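Local atomic coordinates of chitin deacetylase (Bombyx mori, PDB entry 5ZNT), a protein that removes the N-acetyl groups from N-acetylglucosamine residues of chitin, yielding chitosan and acetate, through its zinc-dependent carbohydrate esterase family 4 catalytic domain. Residues N156-M161 / V208-M213; P179-Y184 / M190-H195. All coordinates share one frame; numbering follows the deposited sequence.

Both contacts lie in the deacetylase part of the protein, with interaction 2 nested along the chain inside the loop that interaction 1 closes. Their centres are about 13 Å apart, and strand 209-214 joins them: it faces helix 154-163 in interaction 1 and pairs antiparallel with strand 184-185, where residues 179-184 end. Glu-210 N lies 2.7 Å from Tyr-184 O, a probable backbone hydrogen bond, and Met-211 SD packs against Pro-183 CG at 3.6 Å. All the residues that touch in interaction 1 are buried; the side chain of Met-161 is about 11 Å from that of the zinc ligand His-101. Interaction 2 lies away from the zinc site and the glycans.

Interaction 1: residues N156-M161 / V208-M213; sequences NQFTMM and VWEMVM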
loop_
_atom_site.group_PDB
_atom_site.type_symbol
_atom_site.label_atom_id
_atom_site.label_comp_id
_atom_site.label_asym_id
_atom_site.label_seq_id
_atom_site.Cartn_x
_atom_site.Cartn_y
_atom_site.Cartn_z
ATOM N N ASN A 156 15.663 -0.330 12.598
ATOM C CA ASN A 156 16.508 -0.482 11.416
ATOM C C ASN A 156 15.732 -0.187 10.139
ATOM O O ASN A 156 16.221 0.537 9.267
ATOM C CB ASN A 156 17.096 -1.889 11.371
ATOM C CG ASN A 156 18.222 -2.074 12.377
ATOM O OD1 ASN A 156 18.680 -1.113 13.004
ATOM N ND2 ASN A 156 18.663 -3.302 12.535
ATOM N N GLN A 157 14.525 -0.752 10.007
ATOM C CA GLN A 157 13.722 -0.497 8.810
ATOM C C GLN A 157 13.518 0.992 8.611
ATOM O O GLN A 157 13.697 1.521 7.508
ATOM C CB GLN A 157 12.371 -1.209 8.899
ATOM C CG GLN A 157 11.418 -0.813 7.730
ATOM C CD GLN A 157 10.044 -1.455 7.819
ATOM O OE1 GLN A 157 9.780 -2.243 8.726
ATOM N NE2 GLN A 157 9.155 -1.115 6.868
ATOM N N PHE A 158 13.179 1.704 9.695
ATOM C CA PHE A 158 12.833 3.108 9.565
ATOM C C PHE A 158 14.065 3.987 9.459
ATOM O O PHE A 158 14.017 5.007 8.765
ATOM C CB PHE A 158 11.916 3.516 10.732
ATOM C CG PHE A 158 10.555 2.911 10.623
ATOM C CD1 PHE A 158 10.343 1.584 10.961
ATOM C CD2 PHE A 158 9.502 3.640 10.078
ATOM C CE1 PHE A 158 9.104 1.002 10.810
ATOM C CE2 PHE A 158 8.256 3.064 9.920
ATOM C CZ PHE A 158 8.054 1.751 10.295
ATOM N N THR A 159 15.181 3.607 10.101
ATOM C CA THR A 159 16.439 4.290 9.816
ATOM C C THR A 159 16.766 4.207 8.323
ATOM O O THR A 159 17.089 5.215 7.686
ATOM C CB THR A 159 17.575 3.690 10.653
ATOM O OG1 THR A 159 17.260 3.812 12.049
ATOM C CG2 THR A 159 18.898 4.420 10.360
ATOM N N MET A 160 16.654 3.009 7.747
ATOM C CA MET A 160 16.862 2.876 6.306
ATOM C C MET A 160 15.934 3.808 5.539
ATOM O O MET A 160 16.367 4.541 4.643
ATOM C CB MET A 160 16.647 1.421 5.871
ATOM C CG MET A 160 16.808 1.185 4.351
ATOM S SD MET A 160 15.332 1.605 3.385
ATOM C CE MET A 160 14.184 0.321 3.872
ATOM N N MET A 161 14.646 3.791 5.868
ATOM C CA MET A 161 13.695 4.532 5.040
ATOM C C MET A 161 13.968 6.022 5.095
ATOM O O MET A 161 13.809 6.729 4.088
ATOM C CB MET A 161 12.266 4.219 5.481
ATOM C CG MET A 161 11.882 2.776 5.163
ATOM S SD MET A 161 10.195 2.386 5.613
ATOM C CE MET A 161 9.298 3.522 4.559
ATOM N N VAL A 208 9.335 9.529 8.897
ATOM C CA VAL A 208 8.671 8.605 7.981
ATOM C C VAL A 208 7.197 8.577 8.337
ATOM O O VAL A 208 6.838 8.523 9.518
ATOM C CB VAL A 208 9.250 7.172 8.080
ATOM C CG1 VAL A 208 8.559 6.244 7.073
ATOM C CG2 VAL A 208 10.788 7.171 7.874
ATOM N N TRP A 209 6.340 8.558 7.325
ATOM C CA TRP A 209 4.916 8.368 7.556
ATOM C C TRP A 209 4.612 6.890 7.730
ATOM O O TRP A 209 5.244 6.030 7.110
ATOM C CB TRP A 209 4.099 8.916 6.387
ATOM C CG TRP A 209 4.042 10.395 6.308
ATOM C CD1 TRP A 209 4.937 11.232 5.685
ATOM C CD2 TRP A 209 3.023 11.237 6.860
ATOM N NE1 TRP A 209 4.529 12.541 5.816
ATOM C CE2 TRP A 209 3.364 12.572 6.539
ATOM C CE3 TRP A 209 1.858 10.990 7.597
ATOM C CZ2 TRP A 209 2.579 13.664 6.926
ATOM C CZ3 TRP A 209 1.073 12.077 7.982
ATOM C CH2 TRP A 209 1.442 13.401 7.642
ATOM N N GLU A 210 3.625 6.588 8.576
ATOM C CA GLU A 210 3.111 5.231 8.704
ATOM C C GLU A 210 1.677 5.201 8.194
ATOM O O GLU A 210 0.768 5.721 8.853
ATOM C CB GLU A 210 3.163 4.715 10.142
ATOM C CG GLU A 210 2.547 3.310 10.289
ATOM C CD GLU A 210 3.299 2.281 9.441
ATOM O OE1 GLU A 210 4.536 2.387 9.365
ATOM O OE2 GLU A 210 2.673 1.367 8.869
ATOM N N MET A 211 1.468 4.551 7.047
ATOM C CA MET A 211 0.115 4.283 6.561
ATOM C C MET A 211 -0.388 3.055 7.302
ATOM O O MET A 211 -0.382 1.932 6.794
ATOM C CB MET A 211 0.106 4.082 5.051
ATOM C CG MET A 211 0.292 5.384 4.279
ATOM S SD MET A 211 -1.051 6.584 4.561
ATOM C CE MET A 211 -2.499 5.641 4.051
ATOM N N VAL A 212 -0.852 3.293 8.535
ATOM C CA VAL A 212 -1.079 2.198 9.463
ATOM C C VAL A 212 -2.145 1.269 8.915
ATOM O O VAL A 212 -3.101 1.696 8.249
ATOM C CB VAL A 212 -1.454 2.757 10.853
ATOM C CG1 VAL A 212 -2.753 3.595 10.796
ATOM C CG2 VAL A 212 -1.560 1.649 11.890
ATOM N N MET A 213 -1.976 -0.021 9.171
ATOM C CA MET A 213 -2.875 -1.052 8.660
ATOM C C MET A 213 -3.826 -1.421 9.795
ATOM O O MET A 213 -3.523 -2.271 10.629
ATOM C CB MET A 213 -2.086 -2.261 8.152
ATOM C CG MET A 213 -1.133 -1.923 6.982
ATOM S SD MET A 213 -0.083 -3.334 6.470
ATOM C CE MET A 213 -1.263 -4.416 5.692
#
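Val-208, next to Trp-209 in the chain, reaches into the groove between Phe-158 and Met-161, which lie three residues apart on helix 154-163. Its CB comes to the edge of the phenyl ring, near the ring plane, 4.1 Å from Phe-158 CD2. The two methyls then part. CG1, anti to the backbone N (chi1 -178°), touches the terminal methyl of Met-161, with Met-161 CE 3.8 Å from Val-208 CG1; the bend of the methionine at its last torsion turns that methyl to the valine. CG2 instead meets the helix backbone, 4.0 Å from Phe-158 O, and also lies beside CB of Met-161. The valine crosses both helix side chains at about a right angle.

Farther along the ring edge, Phe-158 CZ lies 3.7 Å from Glu-210 OE1. This oxygen sits in the plane of the phenyl ring, although the carboxylate as a whole is turned 57° from it. Here the electropositive ring hydrogens face an acceptor oxygen, probably a mildly favourable contact. The other oxygen, OE2, accepts a hydrogen bond from the backbone N of Ile-172 and a weak one from that of Thr-171, which probably limits the turning of the carboxylate, while OE1 also lies close to the like-charged Asp-169.

Helix 154-163 makes the connection of a beta-alpha-beta crossover between the parallel strands 144-145 and 168-169. Phe-158 and Met-161 also touch Asp-169, Gln-157 and Met-160 pack on Trp-120 of helix 117-134, and Trp-209 and Met-211 pack on helix 303-311.

Interaction 2: residues P179-Y184 / M190-H195; sequences PPLWPY and MPHRCH. Unlike the reference sequence in segment 179-184: Pro-180 (reference Arg), Trp-182 (reference Cys).
Tyr-184 lays its ring beneath Pro-191 and carries its hydroxyl on to His-192. The proline CD stands 3.5 Å from the centroid of the Tyr-184 ring and only 4° off the ring normal, a nearly central CH-pi contact over one face, with Pro-191 CG displaced toward the CD2 side. A chi1 of 55° places the tyrosine CG between the backbone N and the carbonyl carbon, and from there the ring extends to residues 190-195. At its end, Tyr-184 OH forms a 2.8 Å hydrogen bond with His-192 NE2, near the plane of the imidazole. The two rings meet rim to rim with planes 67° apart, neither lying over the other. Met-190 closes in from the chain before the proline, its CE 3.9 Å from Tyr-184 OH.

Leu-181 supplies the other apolar surface through a single methyl: Leu-181 CD2 lies 3.5 Å from His-192 CD2 and also reaches Pro-191 CG. A phenylalanine in place of Tyr-184 would probably keep the proline contact but leave His-192 NE2 without its hydroxyl partner.

His-192 ND1 donates to Arg-193 O, which lies somewhat tilted from the imidazole plane. With both ring nitrogens engaged, the imidazole is fixed in rotation, and the loops flanking strand 184-185 are joined by apolar packing around one directional polar bond.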
loop_
_atom_site.group_PDB
_atom_site.type_symbol
_atom_site.label_atom_id
_atom_site.label_comp_id
_atom_site.label_asym_id
_atom_site.label_seq_id
_atom_site.Cartn_x
_atom_site.Cartn_y
_atom_site.Cartn_z
ATOM N N PRO A 179 -12.738 4.115 17.654
ATOM C CA PRO A 179 -12.596 4.181 16.194
ATOM C C PRO A 179 -11.237 3.649 15.693
ATOM O O PRO A 179 -10.317 3.482 16.505
ATOM C CB PRO A 179 -12.752 5.676 15.904
ATOM C CG PRO A 179 -12.244 6.353 17.136
ATOM C CD PRO A 179 -12.563 5.430 18.296
ATOM N N PRO A 180 -11.134 3.360 14.395
ATOM C CA PRO A 180 -9.827 3.000 13.809
ATOM C C PRO A 180 -8.908 4.211 13.769
ATOM O O PRO A 180 -9.299 5.337 14.095
ATOM C CB PRO A 180 -10.185 2.514 12.401
ATOM C CG PRO A 180 -11.470 3.262 12.077
ATOM C CD PRO A 180 -12.221 3.332 13.397
ATOM N N LEU A 181 -7.661 3.979 13.345
ATOM C CA LEU A 181 -6.610 4.987 13.464
ATOM C C LEU A 181 -6.337 5.660 12.123
ATOM O O LEU A 181 -6.386 5.015 11.071
ATOM C CB LEU A 181 -5.317 4.364 14.011
ATOM C CG LEU A 181 -5.164 4.248 15.536
ATOM C CD1 LEU A 181 -6.301 3.455 16.153
ATOM C CD2 LEU A 181 -3.821 3.620 15.916
ATOM N N TRP A 182 -6.064 6.968 12.170
ATOM C CA TRP A 182 -5.543 7.729 11.046
ATOM C C TRP A 182 -4.046 7.446 10.891
ATOM O O TRP A 182 -3.378 7.071 11.864
ATOM C CB TRP A 182 -5.769 9.232 11.266
ATOM C CG TRP A 182 -7.158 9.658 10.897
ATOM C CD1 TRP A 182 -8.305 9.502 11.647
ATOM C CD2 TRP A 182 -7.562 10.273 9.665
ATOM N NE1 TRP A 182 -9.392 9.999 10.950
ATOM C CE2 TRP A 182 -8.959 10.485 9.740
ATOM C CE3 TRP A 182 -6.869 10.698 8.519
ATOM C CZ2 TRP A 182 -9.680 11.068 8.700
ATOM C CZ3 TRP A 182 -7.592 11.274 7.482
ATOM C CH2 TRP A 182 -8.982 11.462 7.586
ATOM N N PRO A 183 -3.492 7.622 9.686
ATOM C CA PRO A 183 -2.028 7.553 9.534
ATOM C C PRO A 183 -1.351 8.492 10.520
ATOM O O PRO A 183 -1.954 9.455 11.007
ATOM C CB PRO A 183 -1.782 8.004 8.087
ATOM C CG PRO A 183 -3.060 7.666 7.367
ATOM C CD PRO A 183 -4.180 7.850 8.398
ATOM N N TYR A 184 -0.084 8.205 10.809
ATOM C CA TYR A 184 0.686 9.033 11.722
ATOM C C TYR A 184 2.134 9.043 11.252
ATOM O O TYR A 184 2.567 8.152 10.516
ATOM C CB TYR A 184 0.547 8.533 13.175
ATOM C CG TYR A 184 0.900 7.078 13.370
ATOM C CD1 TYR A 184 2.222 6.687 13.587
ATOM C CD2 TYR A 184 -0.084 6.094 13.352
ATOM C CE1 TYR A 184 2.558 5.359 13.757
ATOM C CE2 TYR A 184 0.240 4.757 13.510
ATOM C CZ TYR A 184 1.562 4.401 13.712
ATOM O OH TYR A 184 1.896 3.085 13.881
ATOM N N MET A 190 4.521 5.646 18.617
ATOM C CA MET A 190 3.348 5.052 17.995
ATOM C C MET A 190 2.148 5.182 18.926
ATOM O O MET A 190 2.282 4.954 20.137
ATOM C CB MET A 190 3.583 3.566 17.703
ATOM C CG MET A 190 4.631 3.289 16.646
ATOM S SD MET A 190 5.084 1.549 16.665
ATOM C CE MET A 190 3.494 0.774 16.550
ATOM N N PRO A 191 0.966 5.499 18.402
ATOM C CA PRO A 191 -0.207 5.661 19.267
ATOM C C PRO A 191 -0.934 4.356 19.546
ATOM O O PRO A 191 -2.129 4.382 19.855
ATOM C CB PRO A 191 -1.097 6.603 18.461
ATOM C CG PRO A 191 -0.804 6.164 17.011
ATOM C CD PRO A 191 0.669 5.833 16.992
ATOM N N HIS A 192 -0.251 3.220 19.435
ATOM C CA HIS A 192 -0.879 1.926 19.671
ATOM C C HIS A 192 0.219 0.918 19.949
ATOM O O HIS A 192 1.398 1.182 19.715
ATOM C CB HIS A 192 -1.731 1.471 18.483
ATOM C CG HIS A 192 -0.945 1.297 17.221
ATOM N ND1 HIS A 192 -0.312 0.114 16.899
ATOM C CD2 HIS A 192 -0.683 2.157 16.209
ATOM C CE1 HIS A 192 0.304 0.256 15.735
ATOM N NE2 HIS A 192 0.102 1.488 15.298
ATOM N N ARG A 193 -0.186 -0.241 20.464
ATOM C CA ARG A 193 0.752 -1.303 20.794
ATOM C C ARG A 193 1.390 -1.883 19.532
ATOM O O ARG A 193 0.782 -1.920 18.457
ATOM C CB ARG A 193 0.051 -2.436 21.541
ATOM C CG ARG A 193 -0.486 -2.075 22.919
ATOM C CD ARG A 193 -0.881 -3.342 23.670
ATOM N NE ARG A 193 -1.147 -3.011 25.067
ATOM C CZ ARG A 193 -2.309 -2.537 25.504
ATOM N NH1 ARG A 193 -3.302 -2.350 24.644
ATOM N NH2 ARG A 193 -2.465 -2.236 26.797
ATOM N N CYS A 194 2.621 -2.354 19.686
ATOM C CA CYS A 194 3.252 -3.185 18.665
ATOM C C CYS A 194 2.489 -4.498 18.573
ATOM O O CYS A 194 2.453 -5.270 19.535
ATOM C CB CYS A 194 4.716 -3.422 19.020
ATOM S SG CYS A 194 5.660 -4.143 17.639
ATOM N N HIS A 195 1.870 -4.758 17.426
ATOM C CA HIS A 195 0.871 -5.807 17.288
ATOM C C HIS A 195 1.363 -6.900 16.348
ATOM O O HIS A 195 1.921 -6.614 15.282
ATOM C CB HIS A 195 -0.450 -5.211 16.776
ATOM C CG HIS A 195 -1.599 -6.175 16.765
ATOM N ND1 HIS A 195 -2.149 -6.698 17.916
ATOM C CD2 HIS A 195 -2.310 -6.699 15.735
ATOM C CE1 HIS A 195 -3.144 -7.508 17.595
ATOM N NE2 HIS A 195 -3.263 -7.525 16.278
#